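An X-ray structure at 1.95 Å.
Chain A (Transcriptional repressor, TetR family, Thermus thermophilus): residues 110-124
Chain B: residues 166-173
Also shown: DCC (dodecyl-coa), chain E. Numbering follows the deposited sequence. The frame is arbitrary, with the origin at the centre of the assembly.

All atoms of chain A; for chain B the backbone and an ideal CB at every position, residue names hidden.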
ATOM      1  N   GLU A 110       0.570  -2.877 -11.370  1.00 16.14           N
ATOM      2  CA  GLU A 110      -0.608  -3.570 -11.883  1.00 17.37           C
ATOM      3  C   GLU A 110      -1.625  -3.824 -10.764  1.00 17.41           C
ATOM      4  O   GLU A 110      -2.817  -3.894 -11.014  1.00 15.74           O
ATOM      5  CB  GLU A 110      -0.177  -4.872 -12.565  1.00 22.05           C
ATOM      6  CG  GLU A 110      -1.245  -5.602 -13.338  1.00 24.47           C
ATOM      7  CD  GLU A 110      -1.849  -4.814 -14.508  1.00 22.39           C
ATOM      8  OE1 GLU A 110      -1.280  -3.797 -14.950  1.00 25.46           O
ATOM      9  OE2 GLU A 110      -2.903  -5.252 -14.995  1.00 23.14           O
ATOM     10  N   LEU A 111      -1.158  -3.943  -9.523  1.00 16.32           N
ATOM     11  CA  LEU A 111      -2.068  -4.137  -8.398  1.00 17.98           C
ATOM     12  C   LEU A 111      -2.831  -2.833  -8.129  1.00 19.32           C
ATOM     13  O   LEU A 111      -3.781  -2.814  -7.359  1.00 23.14           O
ATOM     14  CB  LEU A 111      -1.284  -4.555  -7.143  1.00 19.24           C
ATOM     15  CG  LEU A 111      -0.805  -6.002  -7.214  1.00 20.15           C
ATOM     16  CD1 LEU A 111       0.459  -6.207  -6.404  1.00 20.35           C
ATOM     17  CD2 LEU A 111      -1.940  -6.905  -6.724  1.00 17.25           C
ATOM     18  N   LEU A 112      -2.410  -1.752  -8.777  1.00 19.73           N
ATOM     19  CA  LEU A 112      -3.055  -0.454  -8.603  1.00 22.92           C
ATOM     20  C   LEU A 112      -3.736  -0.013  -9.902  1.00 21.37           C
ATOM     21  O   LEU A 112      -4.118   1.151 -10.050  1.00 18.41           O
ATOM     22  CB  LEU A 112      -2.027   0.610  -8.194  1.00 23.83           C
ATOM     23  CG  LEU A 112      -1.180   0.352  -6.940  1.00 26.09           C
ATOM     24  CD1 LEU A 112      -0.135   1.439  -6.791  1.00 28.21           C
ATOM     25  CD2 LEU A 112      -2.070   0.293  -5.709  1.00 24.46           C
ATOM     26  N   ASN A 113      -3.882  -0.937 -10.843  1.00 18.34           N
ATOM     27  CA  ASN A 113      -4.515  -0.597 -12.114  1.00 21.29           C
ATOM     28  C   ASN A 113      -5.923  -0.018 -11.881  1.00 21.77           C
ATOM     29  O   ASN A 113      -6.726  -0.599 -11.155  1.00 20.41           O
ATOM     30  CB  ASN A 113      -4.610  -1.843 -12.999  1.00 18.89           C
ATOM     31  CG  ASN A 113      -4.822  -1.497 -14.457  1.00 24.33           C
ATOM     32  OD1 ASN A 113      -5.852  -0.928 -14.826  1.00 18.30           O
ATOM     33  ND2 ASN A 113      -3.838  -1.826 -15.294  1.00 18.75           N
ATOM     34  N   PRO A 114      -6.229   1.144 -12.481  1.00 27.47           N
ATOM     35  CA  PRO A 114      -7.561   1.739 -12.298  1.00 27.87           C
ATOM     36  C   PRO A 114      -8.654   0.759 -12.707  1.00 29.41           C
ATOM     37  O   PRO A 114      -9.736   0.742 -12.124  1.00 30.83           O
ATOM     38  CB  PRO A 114      -7.517   2.965 -13.195  1.00 26.42           C
ATOM     39  CG  PRO A 114      -6.092   3.382 -13.100  1.00 32.39           C
ATOM     40  CD  PRO A 114      -5.342   2.068 -13.206  1.00 25.87           C
ATOM     41  N   ASP A 115      -8.370  -0.059 -13.713  1.00 26.61           N
ATOM     42  CA  ASP A 115      -9.341  -1.052 -14.156  1.00 26.30           C
ATOM     43  C   ASP A 115      -9.412  -2.143 -13.077  1.00 25.44           C
ATOM     44  O   ASP A 115      -8.437  -2.842 -12.832  1.00 22.66           O
ATOM     45  CB  ASP A 115      -8.900  -1.644 -15.497  1.00 27.98           C
ATOM     46  CG  ASP A 115      -9.827  -2.737 -15.995  1.00 33.01           C
ATOM     47  OD1 ASP A 115     -10.790  -3.097 -15.285  1.00 30.88           O
ATOM     48  OD2 ASP A 115      -9.581  -3.243 -17.110  1.00 36.15           O
ATOM     49  N   PRO A 116     -10.576  -2.296 -12.418  1.00 24.80           N
ATOM     50  CA  PRO A 116     -10.789  -3.288 -11.357  1.00 23.10           C
ATOM     51  C   PRO A 116     -10.635  -4.752 -11.767  1.00 21.83           C
ATOM     52  O   PRO A 116     -10.281  -5.595 -10.946  1.00 20.34           O
ATOM     53  CB  PRO A 116     -12.207  -2.980 -10.870  1.00 26.34           C
ATOM     54  CG  PRO A 116     -12.368  -1.515 -11.162  1.00 30.04           C
ATOM     55  CD  PRO A 116     -11.751  -1.414 -12.542  1.00 31.08           C
ATOM     56  N   VAL A 117     -10.929  -5.074 -13.025  1.00 18.27           N
ATOM     57  CA  VAL A 117     -10.785  -6.450 -13.477  1.00 18.27           C
ATOM     58  C   VAL A 117      -9.291  -6.817 -13.473  1.00 18.71           C
ATOM     59  O   VAL A 117      -8.906  -7.931 -13.101  1.00 21.83           O
ATOM     60  CB  VAL A 117     -11.338  -6.627 -14.912  1.00 20.35           C
ATOM     61  CG1 VAL A 117     -10.944  -8.004 -15.467  1.00 25.52           C
ATOM     62  CG2 VAL A 117     -12.861  -6.468 -14.896  1.00 25.28           C
ATOM     63  N   ARG A 118      -8.460  -5.883 -13.906  1.00 15.44           N
ATOM     64  CA  ARG A 118      -7.024  -6.139 -13.941  1.00 20.34           C
ATOM     65  C   ARG A 118      -6.400  -6.096 -12.553  1.00 20.68           C
ATOM     66  O   ARG A 118      -5.485  -6.874 -12.268  1.00 17.66           O
ATOM     67  CB  ARG A 118      -6.324  -5.154 -14.875  1.00 22.32           C
ATOM     68  CG  ARG A 118      -6.346  -5.664 -16.307  1.00 25.13           C
ATOM     69  CD  ARG A 118      -5.734  -4.734 -17.317  1.00 21.87           C
ATOM     70  NE  ARG A 118      -4.332  -4.414 -17.075  1.00 17.90           N
ATOM     71  CZ  ARG A 118      -3.538  -3.896 -18.004  1.00 19.72           C
ATOM     72  NH1 ARG A 118      -4.013  -3.672 -19.227  1.00 18.62           N
ATOM     73  NH2 ARG A 118      -2.301  -3.545 -17.706  1.00 18.40           N
ATOM     74  N   ALA A 119      -6.890  -5.205 -11.687  1.00 19.01           N
ATOM     75  CA  ALA A 119      -6.354  -5.128 -10.323  1.00 19.03           C
ATOM     76  C   ALA A 119      -6.672  -6.433  -9.619  1.00 18.08           C
ATOM     77  O   ALA A 119      -5.835  -6.984  -8.904  1.00 17.94           O
ATOM     78  CB  ALA A 119      -6.975  -3.956  -9.539  1.00 17.70           C
ATOM     79  N   ARG A 120      -7.892  -6.928  -9.825  1.00 18.29           N
ATOM     80  CA  ARG A 120      -8.320  -8.180  -9.220  1.00 18.43           C
ATOM     81  C   ARG A 120      -7.487  -9.343  -9.747  1.00 18.50           C
ATOM     82  O   ARG A 120      -7.128 -10.252  -9.008  1.00 17.29           O
ATOM     83  CB  ARG A 120      -9.795  -8.448  -9.520  1.00 23.99           C
ATOM     84  CG  ARG A 120     -10.337  -9.639  -8.762  1.00 27.73           C
ATOM     85  CD  ARG A 120     -11.789  -9.924  -9.116  1.00 35.43           C
ATOM     86  NE  ARG A 120     -12.340 -10.964  -8.250  1.00 44.75           N
ATOM     87  CZ  ARG A 120     -12.686 -10.778  -6.980  1.00 43.60           C
ATOM     88  NH1 ARG A 120     -12.547  -9.587  -6.416  1.00 47.17           N
ATOM     89  NH2 ARG A 120     -13.161 -11.788  -6.268  1.00 48.06           N
ATOM     90  N   ALA A 121      -7.203  -9.322 -11.043  1.00 18.97           N
ATOM     91  CA  ALA A 121      -6.387 -10.370 -11.653  1.00 19.89           C
ATOM     92  C   ALA A 121      -4.992 -10.383 -11.011  1.00 15.82           C
ATOM     93  O   ALA A 121      -4.448 -11.442 -10.709  1.00 16.76           O
ATOM     94  CB  ALA A 121      -6.262 -10.121 -13.153  1.00 16.75           C
ATOM     95  N   ALA A 122      -4.417  -9.204 -10.817  1.00 16.96           N
ATOM     96  CA  ALA A 122      -3.084  -9.117 -10.223  1.00 17.77           C
ATOM     97  C   ALA A 122      -3.141  -9.667  -8.801  1.00 17.38           C
ATOM     98  O   ALA A 122      -2.298 -10.461  -8.388  1.00 14.56           O
ATOM     99  CB  ALA A 122      -2.611  -7.669 -10.208  1.00 16.57           C
ATOM    100  N   PHE A 123      -4.166  -9.256  -8.063  1.00 12.88           N
ATOM    101  CA  PHE A 123      -4.316  -9.697  -6.691  1.00 15.30           C
ATOM    102  C   PHE A 123      -4.412 -11.218  -6.581  1.00 15.21           C
ATOM    103  O   PHE A 123      -3.785 -11.827  -5.707  1.00 16.75           O
ATOM    104  CB  PHE A 123      -5.574  -9.076  -6.073  1.00 16.75           C
ATOM    105  CG  PHE A 123      -5.666  -9.278  -4.599  1.00 17.04           C
ATOM    106  CD1 PHE A 123      -5.025  -8.397  -3.727  1.00 14.74           C
ATOM    107  CD2 PHE A 123      -6.343 -10.370  -4.074  1.00 21.55           C
ATOM    108  CE1 PHE A 123      -5.059  -8.606  -2.344  1.00 18.15           C
ATOM    109  CE2 PHE A 123      -6.384 -10.590  -2.690  1.00 21.70           C
ATOM    110  CZ  PHE A 123      -5.739  -9.706  -1.827  1.00 20.01           C
ATOM    111  N   GLU A 124      -5.194 -11.837  -7.465  1.00 14.81           N
ATOM    112  CA  GLU A 124      -5.362 -13.287  -7.419  1.00 16.65           C
ATOM    113  C   GLU A 124      -4.116 -14.050  -7.849  1.00 15.89           C
ATOM    114  O   GLU A 124      -3.899 -15.183  -7.417  1.00 17.81           O
ATOM    115  CB  GLU A 124      -6.541 -13.724  -8.287  1.00 22.95           C
ATOM    116  CG  GLU A 124      -7.888 -13.226  -7.771  1.00 33.00           C
ATOM    117  CD  GLU A 124      -9.042 -13.796  -8.557  1.00 38.54           C
ATOM    118  OE1 GLU A 124      -9.184 -15.035  -8.571  1.00 47.16           O
ATOM    119  OE2 GLU A 124      -9.804 -13.017  -9.161  1.00 42.61           O
TER
ATOM    120  N   UNK B 166      -8.039   2.850   2.348  1.00 15.12           N
ATOM    121  CA  UNK B 166      -8.838   3.851   1.644  1.00 15.65           C
ATOM    122  C   UNK B 166      -8.749   3.692   0.125  1.00 16.09           C
ATOM    123  O   UNK B 166      -9.758   3.756  -0.580  1.00 16.83           O
ATOM    124  CB  UNK B 166      -8.386   5.257   2.045  1.00 15.65           C
ATOM    125  N   UNK B 167      -7.539   3.509  -0.390  1.00 14.43           N
ATOM    126  CA  UNK B 167      -7.387   3.336  -1.836  1.00 15.84           C
ATOM    127  C   UNK B 167      -8.164   2.093  -2.308  1.00 14.58           C
ATOM    128  O   UNK B 167      -8.865   2.134  -3.319  1.00 15.86           O
ATOM    129  CB  UNK B 167      -5.908   3.215  -2.207  1.00 15.84           C
ATOM    130  N   UNK B 168      -8.036   0.981  -1.588  1.00 15.15           N
ATOM    131  CA  UNK B 168      -8.752  -0.228  -1.987  1.00 14.30           C
ATOM    132  C   UNK B 168     -10.256   0.012  -1.958  1.00 12.41           C
ATOM    133  O   UNK B 168     -10.975  -0.338  -2.891  1.00 13.79           O
ATOM    134  CB  UNK B 168      -8.383  -1.400  -1.075  1.00 14.30           C
ATOM    135  N   UNK B 169     -10.712   0.607  -0.867  1.00 13.16           N
ATOM    136  CA  UNK B 169     -12.124   0.892  -0.673  1.00 18.07           C
ATOM    137  C   UNK B 169     -12.665   1.786  -1.798  1.00 18.69           C
ATOM    138  O   UNK B 169     -13.674   1.469  -2.441  1.00 17.94           O
ATOM    139  CB  UNK B 169     -12.345   1.556   0.688  1.00 18.07           C
ATOM    140  N   UNK B 170     -11.979   2.893  -2.054  1.00 17.04           N
ATOM    141  CA  UNK B 170     -12.432   3.835  -3.074  1.00 18.91           C
ATOM    142  C   UNK B 170     -12.281   3.356  -4.513  1.00 21.46           C
ATOM    143  O   UNK B 170     -13.106   3.680  -5.357  1.00 22.09           O
ATOM    144  CB  UNK B 170     -11.667   5.150  -2.913  1.00 18.91           C
ATOM    145  N   UNK B 171     -11.248   2.579  -4.806  1.00 16.96           N
ATOM    146  CA  UNK B 171     -11.058   2.137  -6.183  1.00 17.15           C
ATOM    147  C   UNK B 171     -11.678   0.796  -6.538  1.00 18.41           C
ATOM    148  O   UNK B 171     -12.110   0.588  -7.676  1.00 15.81           O
ATOM    149  CB  UNK B 171      -9.558   2.071  -6.479  1.00 17.15           C
ATOM    150  N   UNK B 172     -11.744  -0.111  -5.569  1.00 18.40           N
ATOM    151  CA  UNK B 172     -12.224  -1.448  -5.867  1.00 18.87           C
ATOM    152  C   UNK B 172     -13.367  -2.050  -5.079  1.00 18.08           C
ATOM    153  O   UNK B 172     -14.222  -2.734  -5.649  1.00 17.65           O
ATOM    154  CB  UNK B 172     -11.035  -2.401  -5.725  1.00 18.87           C
ATOM    155  N   UNK B 173     -13.417  -1.765  -3.782  1.00 18.59           N
ATOM    156  CA  UNK B 173     -14.393  -2.409  -2.926  1.00 16.45           C
ATOM    157  C   UNK B 173     -15.047  -1.492  -1.906  1.00 16.87           C
ATOM    158  O   UNK B 173     -14.769  -1.577  -0.700  1.00 16.74           O
ATOM    159  CB  UNK B 173     -13.725  -3.574  -2.193  1.00 16.45           C
TER
HETATM  160  C2  DCC E1000     -17.950 -15.238  -1.361  1.00 89.70           C
HETATM  161  C4  DCC E1000     -16.393 -14.735   0.274  1.00 87.58           C
HETATM  162  C5  DCC E1000     -15.673 -15.871  -0.068  1.00 88.86           C
HETATM  163  C6  DCC E1000     -16.152 -16.676  -1.094  1.00 90.02           C
HETATM  164  C8  DCC E1000     -14.655 -14.865   1.536  1.00 86.57           C
HETATM  165  C10 DCC E1000       5.211 -11.463  -4.479  1.00 31.01           C
HETATM  166  C11 DCC E1000       6.311 -11.517  -5.541  1.00 33.30           C
HETATM  167  C12 DCC E1000       7.215 -12.733  -5.332  1.00 40.65           C
HETATM  168  N9  DCC E1000     -15.738 -14.140   1.266  1.00 84.62           N
HETATM  169  N7  DCC E1000     -14.609 -15.922   0.728  1.00 88.49           N
HETATM  170  N3  DCC E1000     -17.523 -14.450  -0.389  1.00 88.95           N
HETATM  171  N1  DCC E1000     -17.289 -16.328  -1.713  1.00 90.22           N
HETATM  172  N6  DCC E1000     -15.493 -17.773  -1.455  1.00 90.40           N
HETATM  173  C1' DCC E1000     -16.147 -12.897   1.958  1.00 79.00           C
HETATM  174  C2' DCC E1000     -14.971 -12.256   2.691  1.00 77.10           C
HETATM  175  O2' DCC E1000     -14.674 -13.004   3.873  1.00 77.59           O
HETATM  176  C3' DCC E1000     -15.658 -10.946   3.074  1.00 74.77           C
HETATM  177  O3' DCC E1000     -16.506 -11.149   4.207  1.00 77.75           O
HETATM  178  C4' DCC E1000     -16.512 -10.651   1.839  1.00 70.26           C
HETATM  179  O4' DCC E1000     -16.484 -11.848   1.039  1.00 73.25           O
HETATM  180  C5' DCC E1000     -15.881  -9.484   1.078  1.00 59.98           C
HETATM  181  O5' DCC E1000     -14.516  -9.772   0.765  1.00 47.41           O
HETATM  182  P1  DCC E1000     -13.501  -8.590   0.359  1.00 39.40           P
HETATM  183  O11 DCC E1000     -13.663  -7.449   1.286  1.00 37.82           O
HETATM  184  O12 DCC E1000     -12.155  -9.182   0.191  1.00 41.68           O
HETATM  185  O6  DCC E1000     -14.034  -8.118  -1.085  1.00 36.21           O
HETATM  186  P2  DCC E1000     -13.537  -8.834  -2.437  1.00 34.11           P
HETATM  187  O21 DCC E1000     -14.748  -8.557  -3.243  1.00 33.65           O
HETATM  188  O22 DCC E1000     -13.180 -10.145  -1.852  1.00 35.84           O
HETATM  189  O7  DCC E1000     -12.353  -7.769  -2.680  1.00 30.73           O
HETATM  190  CPA DCC E1000     -11.022  -7.998  -2.214  1.00 24.21           C
HETATM  191  CPB DCC E1000     -10.024  -7.708  -3.338  1.00 24.22           C
HETATM  192  CP8 DCC E1000     -10.391  -6.381  -4.011  1.00 21.19           C
HETATM  193  CP7 DCC E1000     -10.067  -8.845  -4.362  1.00 25.19           C
HETATM  194  CP9 DCC E1000      -8.615  -7.609  -2.749  1.00 24.55           C
HETATM  195  OP3 DCC E1000     -10.245  -5.296  -3.091  1.00 19.49           O
HETATM  196  CP6 DCC E1000      -9.508  -6.149  -5.239  1.00 21.28           C
HETATM  197  OP2 DCC E1000      -9.817  -6.624  -6.330  1.00 21.24           O
HETATM  198  NP2 DCC E1000      -8.411  -5.425  -5.030  1.00 20.16           N
HETATM  199  CP5 DCC E1000      -7.470  -5.120  -6.119  1.00 20.48           C
HETATM  200  CP4 DCC E1000      -6.061  -4.929  -5.551  1.00 20.11           C
HETATM  201  CP3 DCC E1000      -6.022  -3.768  -4.555  1.00 21.38           C
HETATM  202  OP1 DCC E1000      -6.841  -3.695  -3.641  1.00 23.64           O
HETATM  203  NP1 DCC E1000      -5.051  -2.879  -4.752  1.00 25.10           N
HETATM  204  CP2 DCC E1000      -4.895  -1.706  -3.880  1.00 21.81           C
HETATM  205  CP1 DCC E1000      -4.339  -2.134  -2.518  1.00 20.26           C
HETATM  206  S   DCC E1000      -2.599  -2.698  -2.594  1.00 22.38           S
HETATM  207  P3  DCC E1000     -16.544 -10.032   5.365  1.00 79.22           P
HETATM  208  O31 DCC E1000     -15.690 -10.389   6.521  1.00 79.35           O
HETATM  209  O32 DCC E1000     -16.096  -8.647   4.677  1.00 79.46           O
HETATM  210  O33 DCC E1000     -18.096  -9.874   5.764  1.00 80.95           O
HETATM  211  CA1 DCC E1000      -2.768  -4.431  -2.784  1.00 17.30           C
HETATM  212  CA2 DCC E1000      -1.557  -5.326  -2.509  1.00 18.51           C
HETATM  213  OA1 DCC E1000      -3.839  -4.921  -3.139  1.00 19.89           O
HETATM  214  CA3 DCC E1000      -1.987  -6.780  -2.305  1.00 16.33           C
HETATM  215  CA4 DCC E1000      -0.806  -7.684  -1.938  1.00 19.60           C
HETATM  216  CA5 DCC E1000       0.258  -7.735  -3.037  1.00 18.32           C
HETATM  217  CA6 DCC E1000       1.286  -8.824  -2.719  1.00 19.51           C
HETATM  218  CA7 DCC E1000       2.314  -8.962  -3.844  1.00 18.92           C
HETATM  219  CA8 DCC E1000       3.259 -10.136  -3.581  1.00 22.30           C
HETATM  220  CA9 DCC E1000       4.330 -10.226  -4.671  1.00 24.20           C

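Position 166 lies on a helix, with nothing of chain A within reach of its CB. Chain A therefore sets no preference, and many helix-compatible residues would suit. The deposited residue is B:Ala166, which makes no contact with the other stretch.

Position 167 is helical, and its CA-to-CB bond points toward chain A. No atom of A lies within 5.5 Å of the ideal CB, so a short side chain would fall short. The nearest offer is the apolar end of A:Leu112, with the pantetheine part of the ligand beside it. Leucine, isoleucine or methionine would fit. The residue is B:Leu167. Its CD1 packs 4.1 Å from A:Leu112 CD2, and its CD2 lies 3.7 Å from DCC CP2.

Position 168 points sideways, still in helical geometry. Two ligand carbonyl oxygens, OP1 and OA1, lie on the side of A:Phe123. A long donor such as arginine or lysine could reach them; glutamine is a shorter alternative. The residue is B:Arg168, whose end comes nearer to chain A than its CB direction suggests. NE donates to DCC OP1 at 2.9 Å and NH2 donates to DCC OA1 at 3.0 Å. The same NH2 comes 3.9 Å from A:Phe123 CE1.

Positions 169 and 170 are helical and out of reach of chain A. Neither is constrained by it, and chain A sets no preference of size. They are B:Trp169 and B:Ala170.

Position 171 is helical. Its CB points sideways, and A:Pro114 is the nearest backbone neighbour, CA to CA 7.1 Å. There is room for several residues. The residue is B:Ala171, and its contact is made by the backbone. Its O approaches A:Pro116 CG at 4.1 Å. B:Ala171 O accepts from water 1, 2.6 Å from the water O; the same water O makes a weak bond to A:Pro114 O at 3.5 Å.

Position 172 has left helical phi/psi, at -126/-37. Its CB points sideways and is 5.3 Å from A:Pro116 CB. Beyond it A:Pro116, A:Ala119 and ligand CP5 form a surface along one side, with the carbonyl of A:Asn113 at the far end. A long, flat side chain with a terminal donor suits this; a phenylalanine could lie on that surface but would offer A:Asn113 O no donor. The residue is B:Tyr172, which has the largest contact here, 111 Å². Its OH donates to A:Asn113 O at 2.6 Å. A:Ala119 CB lies over the ring face, 3.9 Å from the centroid of the B:Tyr172 ring, a CH-pi contact, and A:Pro116 CB packs 4.0 Å from B:Tyr172 CD2.

Position 173 is in a loop, at phi/psi -139/73, and its CB is out of reach of chain A. The ligand hydroxyl OP3 is nearby, so serine, threonine or another short polar residue would suit. The residue is B:Thr173, whose OG1 hydrogen-bonds DCC OP3 at 2.8 Å.

Chain B (166-173) ALRWAAYT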
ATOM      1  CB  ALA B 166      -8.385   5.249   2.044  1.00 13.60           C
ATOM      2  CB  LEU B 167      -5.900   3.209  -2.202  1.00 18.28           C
ATOM      3  CG  LEU B 167      -5.548   3.147  -3.697  1.00 21.49           C
ATOM      4  CD1 LEU B 167      -4.046   3.324  -3.878  1.00 22.73           C
ATOM      5  CD2 LEU B 167      -5.979   1.821  -4.279  1.00 27.13           C
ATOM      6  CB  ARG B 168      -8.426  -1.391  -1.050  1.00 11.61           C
ATOM      7  CG  ARG B 168      -9.331  -2.615  -1.269  1.00 15.88           C
ATOM      8  CD  ARG B 168      -8.873  -3.798  -0.417  1.00 17.06           C
ATOM      9  NE  ARG B 168      -7.591  -4.325  -0.871  1.00 19.89           N
ATOM     10  CZ  ARG B 168      -6.586  -4.673  -0.071  1.00 24.00           C
ATOM     11  NH1 ARG B 168      -6.695  -4.541   1.250  1.00 18.29           N
ATOM     12  NH2 ARG B 168      -5.475  -5.184  -0.591  1.00 22.68           N
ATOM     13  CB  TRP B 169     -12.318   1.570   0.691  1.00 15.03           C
ATOM     14  CG  TRP B 169     -13.752   1.777   1.054  1.00 14.92           C
ATOM     15  CD1 TRP B 169     -14.575   0.896   1.704  1.00 15.04           C
ATOM     16  CD2 TRP B 169     -14.568   2.897   0.691  1.00 16.17           C
ATOM     17  NE1 TRP B 169     -15.859   1.396   1.761  1.00 16.93           N
ATOM     18  CE2 TRP B 169     -15.884   2.622   1.145  1.00 17.17           C
ATOM     19  CE3 TRP B 169     -14.319   4.101   0.023  1.00 16.06           C
ATOM     20  CZ2 TRP B 169     -16.947   3.513   0.948  1.00 20.86           C
ATOM     21  CZ3 TRP B 169     -15.383   4.994  -0.174  1.00 16.89           C
ATOM     22  CH2 TRP B 169     -16.679   4.691   0.288  1.00 21.50           C
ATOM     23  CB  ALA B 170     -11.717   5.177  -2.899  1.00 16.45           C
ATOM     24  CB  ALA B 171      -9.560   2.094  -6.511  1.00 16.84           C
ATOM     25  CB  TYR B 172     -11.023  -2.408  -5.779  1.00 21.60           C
ATOM     26  CG  TYR B 172      -9.801  -1.904  -6.526  1.00 21.39           C
ATOM     27  CD1 TYR B 172      -8.609  -1.612  -5.852  1.00 19.61           C
ATOM     28  CD2 TYR B 172      -9.856  -1.663  -7.897  1.00 20.32           C
ATOM     29  CE1 TYR B 172      -7.501  -1.082  -6.534  1.00 19.18           C
ATOM     30  CE2 TYR B 172      -8.761  -1.134  -8.588  1.00 21.59           C
ATOM     31  CZ  TYR B 172      -7.586  -0.841  -7.900  1.00 21.14           C
ATOM     32  OH  TYR B 172      -6.536  -0.251  -8.578  1.00 21.05           O
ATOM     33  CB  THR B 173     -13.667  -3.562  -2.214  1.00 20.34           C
ATOM     34  OG1 THR B 173     -12.800  -4.193  -3.171  1.00 17.76           O
ATOM     35  CG2 THR B 173     -14.643  -4.588  -1.659  1.00 22.61           C
TER
HETATM   36  O   HOH W   1     -11.621   2.231  -9.594  1.00 38.36           O
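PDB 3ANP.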